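PDB 4GOT: methionine-binding lipoprotein metQ from Bacillus subtilis subsp. subtilis, which probably binds methionine and passes it to the membrane-bound permease of the MetNPQ ABC transporter, and is also involved in methionine sulfoxide transport. Local coordinates for residues A[48-52]-A[53-57]; A[141-144]-A[145-148]; A[177-180]-A[181-185]; A[221-224]-A[225-229]. All coordinates share one frame; numbering follows the deposited sequence. Where two conformers were deposited one is given.

Overall arrangement
The four contacts follow one another along a chain of the periplasmic-binding-protein type, with two mixed sheets and selenomethionine bound in its pocket. Interaction 3 alone holds pocket residues, N178 and N180. Interactions 1 and 4 lie in the part built on the six-stranded sheet: their centres are 20 Å apart and their nearest atoms about 5 Å, without touching, and the side chains of L50 and L227 are about 12 and 13 Å from the ligand. Interaction 2 belongs to the five-stranded part, its centre 39 Å from that of interaction 4, on the opposite side of the chain's centre. Interaction 3 lies between them, 26 Å from interaction 2 and 25 Å from interaction 4, centre to centre.

Interaction 1: A[48-52]-A[53-57]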
loop_
_atom_site.group_PDB
_atom_site.type_symbol
_atom_site.label_atom_id
_atom_site.label_comp_id
_atom_site.label_asym_id
_atom_site.label_seq_id
_atom_site.Cartn_x
_atom_site.Cartn_y
_atom_site.Cartn_z
ATOM N N LYS A 48 -0.942 -2.796 15.230
ATOM C CA LYS A 48 -0.711 -2.787 16.678
ATOM C C LYS A 48 -1.675 -1.837 17.402
ATOM O O LYS A 48 -2.262 -2.209 18.440
ATOM C CB LYS A 48 0.739 -2.431 17.010
ATOM C CG LYS A 48 1.057 -2.530 18.502
ATOM C CD LYS A 48 2.548 -2.715 18.730
ATOM C CE LYS A 48 2.834 -3.390 20.056
ATOM N NZ LYS A 48 2.148 -2.656 21.151
ATOM N N ALA A 49 -1.849 -0.631 16.858
ATOM C CA ALA A 49 -2.738 0.380 17.475
ATOM C C ALA A 49 -4.191 -0.147 17.514
ATOM O O ALA A 49 -4.881 -0.032 18.528
ATOM C CB ALA A 49 -2.630 1.722 16.729
ATOM N N LEU A 50 -4.623 -0.782 16.416
ATOM C CA LEU A 50 -5.963 -1.334 16.312
ATOM C C LEU A 50 -6.164 -2.458 17.296
ATOM O O LEU A 50 -7.086 -2.422 18.075
ATOM C CB LEU A 50 -6.217 -1.846 14.884
ATOM C CG LEU A 50 -7.581 -2.409 14.479
ATOM C CD1 LEU A 50 -8.735 -1.468 14.823
ATOM C CD2 LEU A 50 -7.524 -2.756 12.981
ATOM N N ALA A 51 -5.271 -3.445 17.282
ATOM C CA ALA A 51 -5.298 -4.559 18.241
ATOM C C ALA A 51 -5.250 -4.068 19.701
ATOM O O ALA A 51 -5.880 -4.663 20.586
ATOM C CB ALA A 51 -4.148 -5.520 17.983
ATOM N N ASP A 52 -4.560 -2.957 19.945
ATOM C CA ASP A 52 -4.468 -2.369 21.319
ATOM C C ASP A 52 -5.687 -1.503 21.701
ATOM O O ASP A 52 -5.764 -0.965 22.795
ATOM C CB ASP A 52 -3.156 -1.573 21.465
ATOM C CG ASP A 52 -1.896 -2.484 21.525
ATOM O OD1 ASP A 52 -2.017 -3.694 21.812
ATOM O OD2 ASP A 52 -0.769 -1.992 21.284
ATOM N N LYS A 53 -6.659 -1.393 20.798
ATOM C CA LYS A 53 -7.892 -0.601 21.019
ATOM C C LYS A 53 -7.657 0.913 21.153
ATOM O O LYS A 53 -8.469 1.608 21.757
ATOM C CB LYS A 53 -8.718 -1.146 22.200
ATOM C CG LYS A 53 -8.918 -2.651 22.131
ATOM C CD LYS A 53 -9.863 -3.176 23.190
ATOM C CE LYS A 53 -10.265 -4.601 22.845
ATOM N NZ LYS A 53 -11.110 -5.193 23.922
ATOM N N GLU A 54 -6.568 1.422 20.579
ATOM C CA GLU A 54 -6.321 2.880 20.541
ATOM C C GLU A 54 -7.092 3.519 19.401
ATOM O O GLU A 54 -7.296 4.711 19.390
ATOM C CB GLU A 54 -4.842 3.192 20.317
ATOM C CG GLU A 54 -3.907 2.695 21.395
ATOM C CD GLU A 54 -2.461 2.666 20.922
ATOM O OE1 GLU A 54 -2.108 3.362 19.933
ATOM O OE2 GLU A 54 -1.673 1.933 21.544
ATOM N N VAL A 55 -7.484 2.723 18.416
ATOM C CA VAL A 55 -8.300 3.230 17.309
ATOM C C VAL A 55 -9.406 2.211 17.017
ATOM O O VAL A 55 -9.358 1.075 17.493
ATOM C CB VAL A 55 -7.429 3.574 16.068
ATOM C CG1 VAL A 55 -6.322 4.565 16.473
ATOM C CG2 VAL A 55 -6.823 2.320 15.456
ATOM N N ASP A 56 -10.401 2.639 16.256
ATOM C CA ASP A 56 -11.524 1.772 15.839
ATOM C C ASP A 56 -11.219 1.040 14.513
ATOM O O ASP A 56 -11.769 -0.027 14.219
ATOM C CB ASP A 56 -12.799 2.622 15.598
ATOM C CG ASP A 56 -13.357 3.276 16.869
ATOM O OD1 ASP A 56 -13.970 2.539 17.667
ATOM O OD2 ASP A 56 -13.265 4.530 17.037
ATOM N N ALA A 57 -10.347 1.631 13.717
ATOM C CA ALA A 57 -10.073 1.169 12.365
ATOM C C ALA A 57 -8.720 1.721 11.957
ATOM O O ALA A 57 -8.191 2.687 12.571
ATOM C CB ALA A 57 -11.177 1.630 11.410
HETATM O O HOH W 1 -0.014 0.545 19.781
#
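E54 N bonds back to A49 O at 3.0 Å and K53 N to L50 O at 2.9 Å, closing helix 44-51 with a Schellman motif; K53 supplies the positive phi (65°) that turns the chain out of the helix. The E54 side chain then folds back beside the helix end. With CG held beside its own backbone N (chi1 -62°) and the chain extended from there, OE1 rests 3.6 Å from A49 CB. OE2 comes within 4.0 Å of D52 OD2, the two carboxylates side by side with planes 38° apart. A water bridges them, donating to D52 OD2 at 3.0 Å and to E54 OE2 at 2.8 Å. K48 NZ, one turn back, meets the same D52 OD2 on its syn lone pair at 3.0 Å in a salt bridge. On the apolar side V55 CG2 packs on L50, whose CD1 lies 3.4 Å from D56 O.

Further out, R211 NH1 bonds both L50 O and V55 O, while the D56 carboxylate takes V9 N and a salt bridge from K219, tying the turn to strands 206-211 and 7-12. K48 and the bridging water probably offset the repulsion between D52 and E54.

Interaction 2: A[141-144]-A[145-148]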
loop_
_atom_site.group_PDB
_atom_site.type_symbol
_atom_site.label_atom_id
_atom_site.label_comp_id
_atom_site.label_asym_id
_atom_site.label_seq_id
_atom_site.Cartn_x
_atom_site.Cartn_y
_atom_site.Cartn_z
ATOM N N ALA A 141 5.486 -15.440 -3.471
ATOM C CA ALA A 141 6.863 -15.562 -3.968
ATOM C C ALA A 141 7.852 -14.766 -3.138
ATOM O O ALA A 141 7.573 -13.620 -2.765
ATOM C CB ALA A 141 6.957 -15.093 -5.420
ATOM N N THR A 142 9.021 -15.350 -2.902
ATOM C CA THR A 142 10.163 -14.591 -2.356
ATOM C C THR A 142 11.403 -14.709 -3.264
ATOM O O THR A 142 11.401 -15.398 -4.333
ATOM C CB THR A 142 10.508 -15.011 -0.878
ATOM O OG1 THR A 142 10.989 -16.363 -0.823
ATOM C CG2 THR A 142 9.270 -14.824 0.077
ATOM N N LEU A 143 12.484 -14.089 -2.824
ATOM C CA LEU A 143 13.788 -14.224 -3.508
ATOM C C LEU A 143 14.224 -15.676 -3.677
ATOM O O LEU A 143 14.819 -16.008 -4.705
ATOM C CB LEU A 143 14.902 -13.401 -2.788
ATOM C CG LEU A 143 14.863 -11.849 -2.864
ATOM C CD1 LEU A 143 16.005 -11.218 -2.060
ATOM C CD2 LEU A 143 14.910 -11.311 -4.275
ATOM N N LYS A 144 13.924 -16.547 -2.701
ATOM C CA LYS A 144 14.218 -17.992 -2.839
ATOM C C LYS A 144 13.564 -18.593 -4.091
ATOM O O LYS A 144 13.993 -19.619 -4.551
ATOM C CB LYS A 144 13.721 -18.789 -1.619
ATOM C CG LYS A 144 14.662 -18.784 -0.418
ATOM C CD LYS A 144 14.059 -19.507 0.784
ATOM C CE LYS A 144 14.854 -19.241 2.061
ATOM N NZ LYS A 144 14.212 -19.818 3.284
ATOM N N ASP A 145 12.535 -17.947 -4.638
ATOM C CA ASP A 145 11.755 -18.504 -5.754
ATOM C C ASP A 145 12.210 -18.055 -7.154
ATOM O O ASP A 145 11.644 -18.503 -8.148
ATOM C CB ASP A 145 10.262 -18.207 -5.539
ATOM C CG ASP A 145 9.701 -18.892 -4.295
ATOM O OD1 ASP A 145 9.894 -20.128 -4.172
ATOM O OD2 ASP A 145 9.031 -18.223 -3.460
ATOM N N ILE A 146 13.238 -17.201 -7.229
ATOM C CA ILE A 146 13.844 -16.831 -8.524
ATOM C C ILE A 146 14.459 -18.063 -9.240
ATOM O O ILE A 146 15.310 -18.760 -8.704
ATOM C CB ILE A 146 14.874 -15.669 -8.402
ATOM C CG1 ILE A 146 14.173 -14.373 -7.947
ATOM C CG2 ILE A 146 15.582 -15.443 -9.739
ATOM C CD1 ILE A 146 15.094 -13.238 -7.477
ATOM N N LYS A 147 13.987 -18.345 -10.446
ATOM C CA LYS A 147 14.545 -19.442 -11.242
ATOM C C LYS A 147 15.649 -18.942 -12.155
ATOM O O LYS A 147 16.716 -19.525 -12.169
ATOM C CB LYS A 147 13.463 -20.157 -12.043
ATOM C CG LYS A 147 12.618 -21.058 -11.173
ATOM C CD LYS A 147 13.283 -22.406 -10.912
ATOM C CE LYS A 147 12.929 -22.933 -9.524
ATOM N NZ LYS A 147 12.696 -24.400 -9.548
ATOM N N LYS A 148 15.379 -17.875 -12.912
ATOM C CA LYS A 148 16.341 -17.307 -13.860
ATOM C C LYS A 148 16.576 -15.848 -13.542
ATOM O O LYS A 148 15.640 -15.138 -13.189
ATOM C CB LYS A 148 15.838 -17.398 -15.284
ATOM C CG LYS A 148 15.543 -18.809 -15.756
ATOM C CD LYS A 148 15.703 -18.893 -17.257
ATOM C CE LYS A 148 15.217 -20.225 -17.791
ATOM N NZ LYS A 148 15.923 -20.598 -19.057
#
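D145 sends its carboxylate backward along the chain to take the backbone N-H of T142, and the bond from T142 N to OD2 is short (2.9 Å) and almost straight (171°). OD2 is met on its anti side, with the donor 16° out of the carboxylate plane. The acid gets there because CG is folded in beside its own backbone N (chi1 -64°); the backbone of the turn itself sets CB 3.3 Å from T142 O. That carbonyl oxygen receives D145 N at 2.8 Å, so the two residues are joined by two bonds running in opposite senses. OD2 further rests 3.5 Å from A141 CA. Replacing D145 by an alanine would probably leave T142 N without its carboxylate partner and the turn freer to open.

Two successive i to i+3 bonds, D145 N to T142 O and I146 N to L143 O (3.2 Å), make a short 3-10 segment that delivers the chain into strand 146-148. This strand pairs antiparallel with 131-132, and K147 and K148 both face T131 in a classic beta bulge.

On the other side of the turn, L143 and I146 lie side by side and point the same way, CD2 of the leucine 3.7 Å from CD1 of the isoleucine. Both rest on F155 of strand 154-158, an edge strand of the five-stranded sheet; L143 also touches K157, and I146 reaches L132 and I130.

Interaction 3: A[177-180]-A[181-185]. With MSE (selenomethionine), chain B.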
loop_
_atom_site.group_PDB
_atom_site.type_symbol
_atom_site.label_atom_id
_atom_site.label_comp_id
_atom_site.label_asym_id
_atom_site.label_seq_id
_atom_site.Cartn_x
_atom_site.Cartn_y
_atom_site.Cartn_z
ATOM N N ILE A 177 9.095 2.024 -4.628
ATOM C CA ILE A 177 8.469 2.979 -3.668
ATOM C C ILE A 177 6.924 2.796 -3.758
ATOM O O ILE A 177 6.316 2.872 -4.858
ATOM C CB ILE A 177 8.841 4.477 -3.920
ATOM C CG1 ILE A 177 10.338 4.661 -4.266
ATOM C CG2 ILE A 177 8.480 5.317 -2.696
ATOM C CD1 ILE A 177 10.747 6.080 -4.656
ATOM N N ASN A 178 6.301 2.552 -2.608
ATOM C CA ASN A 178 4.841 2.450 -2.498
ATOM C C ASN A 178 4.272 3.834 -2.800
ATOM O O ASN A 178 4.837 4.822 -2.336
ATOM C CB ASN A 178 4.426 2.073 -1.066
ATOM C CG ASN A 178 4.858 0.663 -0.654
ATOM O OD1 ASN A 178 4.154 -0.312 -0.917
ATOM N ND2 ASN A 178 6.008 0.554 -0.025
ATOM N N VAL A 179 3.145 3.910 -3.510
ATOM C CA VAL A 179 2.555 5.216 -3.866
ATOM C C VAL A 179 2.384 6.158 -2.637
ATOM O O VAL A 179 2.667 7.342 -2.729
ATOM C CB VAL A 179 1.203 5.071 -4.609
ATOM C CG1 VAL A 179 0.570 6.461 -4.825
ATOM C CG2 VAL A 179 1.338 4.274 -5.921
ATOM N N ASN A 180 1.914 5.661 -1.502
ATOM C CA ASN A 180 1.732 6.551 -0.323
ATOM C C ASN A 180 3.008 7.295 0.126
ATOM O O ASN A 180 2.994 8.508 0.392
ATOM C CB ASN A 180 1.102 5.820 0.873
ATOM C CG ASN A 180 2.053 4.877 1.600
ATOM O OD1 ASN A 180 2.313 3.743 1.129
ATOM N ND2 ASN A 180 2.494 5.284 2.810
ATOM N N TYR A 181 4.127 6.569 0.155
ATOM C CA TYR A 181 5.418 7.159 0.510
ATOM C C TYR A 181 6.033 7.920 -0.631
ATOM O O TYR A 181 6.680 8.943 -0.385
ATOM C CB TYR A 181 6.343 6.085 1.041
ATOM C CG TYR A 181 5.948 5.630 2.402
ATOM C CD1 TYR A 181 5.698 6.571 3.419
ATOM C CD2 TYR A 181 5.863 4.258 2.719
ATOM C CE1 TYR A 181 5.334 6.160 4.691
ATOM C CE2 TYR A 181 5.526 3.849 3.998
ATOM C CZ TYR A 181 5.266 4.795 4.977
ATOM O OH TYR A 181 4.912 4.407 6.259
ATOM N N ALA A 182 5.742 7.516 -1.891
ATOM C CA ALA A 182 6.155 8.331 -3.036
ATOM C C ALA A 182 5.514 9.696 -2.992
ATOM O O ALA A 182 6.187 10.695 -3.144
ATOM C CB ALA A 182 5.808 7.628 -4.354
ATOM N N ILE A 183 4.186 9.755 -2.833
ATOM C CA ILE A 183 3.455 11.039 -2.743
ATOM C C ILE A 183 3.853 11.839 -1.478
ATOM O O ILE A 183 3.977 13.048 -1.568
ATOM C CB ILE A 183 1.910 10.884 -2.819
ATOM C CG1 ILE A 183 1.493 10.291 -4.180
ATOM C CG2 ILE A 183 1.193 12.243 -2.724
ATOM C CD1 ILE A 183 0.035 9.936 -4.208
ATOM N N GLN A 184 4.080 11.147 -0.354
ATOM C CA GLN A 184 4.530 11.787 0.883
ATOM C C GLN A 184 5.876 12.548 0.726
ATOM O O GLN A 184 6.036 13.613 1.297
ATOM C CB GLN A 184 4.596 10.760 2.056
ATOM C CG GLN A 184 4.769 11.451 3.435
ATOM C CD GLN A 184 4.601 10.514 4.627
ATOM O OE1 GLN A 184 4.006 9.431 4.521
ATOM N NE2 GLN A 184 5.070 10.962 5.807
ATOM N N ASN A 185 6.797 11.980 -0.064
ATOM C CA ASN A 185 8.029 12.608 -0.563
ATOM C C ASN A 185 7.846 13.591 -1.755
ATOM O O ASN A 185 8.812 13.985 -2.350
ATOM C CB ASN A 185 8.977 11.483 -1.040
ATOM C CG ASN A 185 10.436 11.919 -1.147
ATOM O OD1 ASN A 185 11.035 12.410 -0.182
ATOM N ND2 ASN A 185 11.029 11.708 -2.320
HETATM N N MSE B 300 -0.475 1.934 0.527
HETATM C CA MSE B 300 0.523 0.852 0.274
HETATM C C MSE B 300 0.388 0.221 -1.153
HETATM O O MSE B 300 -0.710 -0.125 -1.495
HETATM O OXT MSE B 300 1.324 -0.003 -1.962
HETATM C CB MSE B 300 0.316 -0.255 1.320
HETATM C CG MSE B 300 1.405 -1.277 1.410
HETATM SE SE MSE B 300 0.958 -2.777 2.623
HETATM C CE MSE B 300 1.289 -1.779 4.437
HETATM O O HOH W 2 1.733 8.241 3.267
#
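N180 lays its amide over the ring of Y181 in the first turn of helix 179-184, which follows strand 174-177 of the periplasmic-binding-protein fold and reaches the selenomethionine pocket. ND2 sits over the centre of the ring, 3.2 Å above its plane, and the amide and ring planes are turned 50° from one another, so the nitrogen end bears on the face while the amide slants across it. This depends on an uncommon torsion for a helix: N180 CG stands between its backbone N and carbonyl carbon (chi1 74°).

The other end of the same amide serves the ligand. OD1 takes a weak bond from the selenomethionine N at 3.4 Å, and its stronger partner is Y43 OH, which probably helps fix the rotation of the amide. The ring of Y43 also meets that of Y181, at about 35°. E87, R119 and N206 also bond the ligand.

Elsewhere on the helix the pairs are apolar. V179 and I183 run side by side in the same direction, with CG1 of the valine 3.6 Å from CD1 of the isoleucine, and both press on P189 of helix 189-192. I177, the last residue of strand 174-177, packs against the first turn: its CG2 lies 3.6 Å from A182 N and 3.9 Å from A182 CB.

A water finishes the polar side, accepting from N180 ND2 at 3.1 Å and lying 2.9 Å from Q184 OE1.

Interaction 4: A[221-224]-A[225-229]; sequences KALM and EVLHS
H228 folds its imidazole back along M224 at the junction where helix 218-227 gives way to helix 230-239 of this periplasmic-binding-protein fold. Its backbone N still reaches M224 O, at 3.1 Å, but the angle of 126° makes the bond weak. The side chain follows the same carbonyl. CB lies 3.7 Å from M224 O; CG, swung in beside the backbone N (chi1 -71°), keeps that distance. CD2 comes closest, at 3.1 Å, with the oxygen at the ring's edge and in its plane, so a C-H rather than a face is turned to the carbonyl. Beyond it NE2 gives a weak bond to A83 O; its 3.9 Å approach to M224 CE holds for only one of two modelled conformers of that side chain and is doubtful. On the other side of the ring ND1 accepts a bond from K233 NZ in the next helix. With a leucine in its place both ring nitrogens would be gone, which would probably leave K233 NZ without this acceptor and A83 O without its weak donor.

One face of the helix is apolar: L227 CD1 lies 3.9 Å from L223 CG, the two leucines crossing at a slant, and L227 packs on I20 and I208. On the solvent side E225 forms a salt bridge with K31.

Past H228, S229 is the N-cap of the next helix, its OG taking I232 N. V226 O is gripped by two bonds from this serine, S229 N at 2.9 Å and, in the carbonyl plane, S229 OG at 2.7 Å.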
loop_
_atom_site.group_PDB
_atom_site.type_symbol
_atom_site.label_atom_id
_atom_site.label_comp_id
_atom_site.label_asym_id
_atom_site.label_seq_id
_atom_site.Cartn_x
_atom_site.Cartn_y
_atom_site.Cartn_z
ATOM N N LYS A 221 -20.025 0.722 8.965
ATOM C CA LYS A 221 -20.906 0.776 7.800
ATOM C C LYS A 221 -21.072 2.197 7.270
ATOM O O LYS A 221 -21.051 2.402 6.078
ATOM C CB LYS A 221 -22.246 0.126 8.141
ATOM C CG LYS A 221 -22.122 -1.398 8.238
ATOM C CD LYS A 221 -21.301 -1.957 7.059
ATOM C CE LYS A 221 -21.329 -3.479 6.888
ATOM N NZ LYS A 221 -22.684 -4.084 6.760
ATOM N N ALA A 222 -21.184 3.170 8.181
ATOM C CA ALA A 222 -21.254 4.585 7.829
ATOM C C ALA A 222 -19.965 5.066 7.144
ATOM O O ALA A 222 -20.025 5.807 6.158
ATOM C CB ALA A 222 -21.547 5.434 9.080
ATOM N N LEU A 223 -18.811 4.657 7.675
ATOM C CA LEU A 223 -17.497 4.965 7.086
ATOM C C LEU A 223 -17.363 4.337 5.672
ATOM O O LEU A 223 -17.032 5.053 4.726
ATOM C CB LEU A 223 -16.371 4.524 8.032
ATOM C CG LEU A 223 -14.931 4.752 7.538
ATOM C CD1 LEU A 223 -14.567 6.232 7.448
ATOM C CD2 LEU A 223 -13.959 3.950 8.390
HETATM N N MSE A 224 -17.674 3.043 5.529
HETATM C CA MSE A 224 -17.599 2.365 4.235
HETATM C C MSE A 224 -18.488 3.040 3.218
HETATM O O MSE A 224 -18.098 3.203 2.084
HETATM C CB MSE A 224 -17.988 0.883 4.353
HETATM C CG MSE A 224 -17.045 0.059 5.217
HETATM SE SE MSE A 224 -15.160 0.460 4.898
HETATM C CE MSE A 224 -15.009 -0.150 3.058
ATOM N N GLU A 225 -19.690 3.428 3.654
ATOM C CA GLU A 225 -20.647 4.170 2.840
ATOM C C GLU A 225 -20.069 5.471 2.280
ATOM O O GLU A 225 -20.169 5.747 1.101
ATOM C CB GLU A 225 -21.911 4.482 3.641
ATOM C CG GLU A 225 -22.983 3.415 3.555
ATOM C CD GLU A 225 -24.304 3.805 4.240
ATOM O OE1 GLU A 225 -24.440 4.955 4.738
ATOM O OE2 GLU A 225 -25.220 2.953 4.285
ATOM N N VAL A 226 -19.517 6.313 3.137
ATOM C CA VAL A 226 -18.897 7.550 2.664
ATOM C C VAL A 226 -17.699 7.288 1.720
ATOM O O VAL A 226 -17.577 7.959 0.671
ATOM C CB VAL A 226 -18.479 8.478 3.827
ATOM C CG1 VAL A 226 -17.689 9.654 3.284
ATOM C CG2 VAL A 226 -19.716 8.968 4.580
ATOM N N LEU A 227 -16.860 6.305 2.057
ATOM C CA LEU A 227 -15.633 6.022 1.261
ATOM C C LEU A 227 -15.947 5.419 -0.132
ATOM O O LEU A 227 -15.072 5.367 -1.045
ATOM C CB LEU A 227 -14.660 5.129 2.014
ATOM C CG LEU A 227 -14.036 5.672 3.282
ATOM C CD1 LEU A 227 -13.229 4.576 4.001
ATOM C CD2 LEU A 227 -13.198 6.911 3.007
ATOM N N HIS A 228 -17.187 5.019 -0.309
ATOM C CA HIS A 228 -17.657 4.571 -1.662
ATOM C C HIS A 228 -18.585 5.567 -2.303
ATOM O O HIS A 228 -19.112 5.295 -3.368
ATOM C CB HIS A 228 -18.245 3.161 -1.592
ATOM C CG HIS A 228 -17.180 2.162 -1.373
ATOM N ND1 HIS A 228 -16.448 1.646 -2.420
ATOM C CD2 HIS A 228 -16.585 1.716 -0.234
ATOM C CE1 HIS A 228 -15.468 0.893 -1.930
ATOM N NE2 HIS A 228 -15.524 0.928 -0.605
ATOM N N SER A 229 -18.785 6.733 -1.673
ATOM C CA SER A 229 -19.664 7.770 -2.298
ATOM C C SER A 229 -19.093 8.275 -3.642
ATOM O O SER A 229 -17.877 8.183 -3.897
ATOM C CB SER A 229 -19.871 8.957 -1.348
ATOM O OG SER A 229 -18.669 9.678 -1.134
#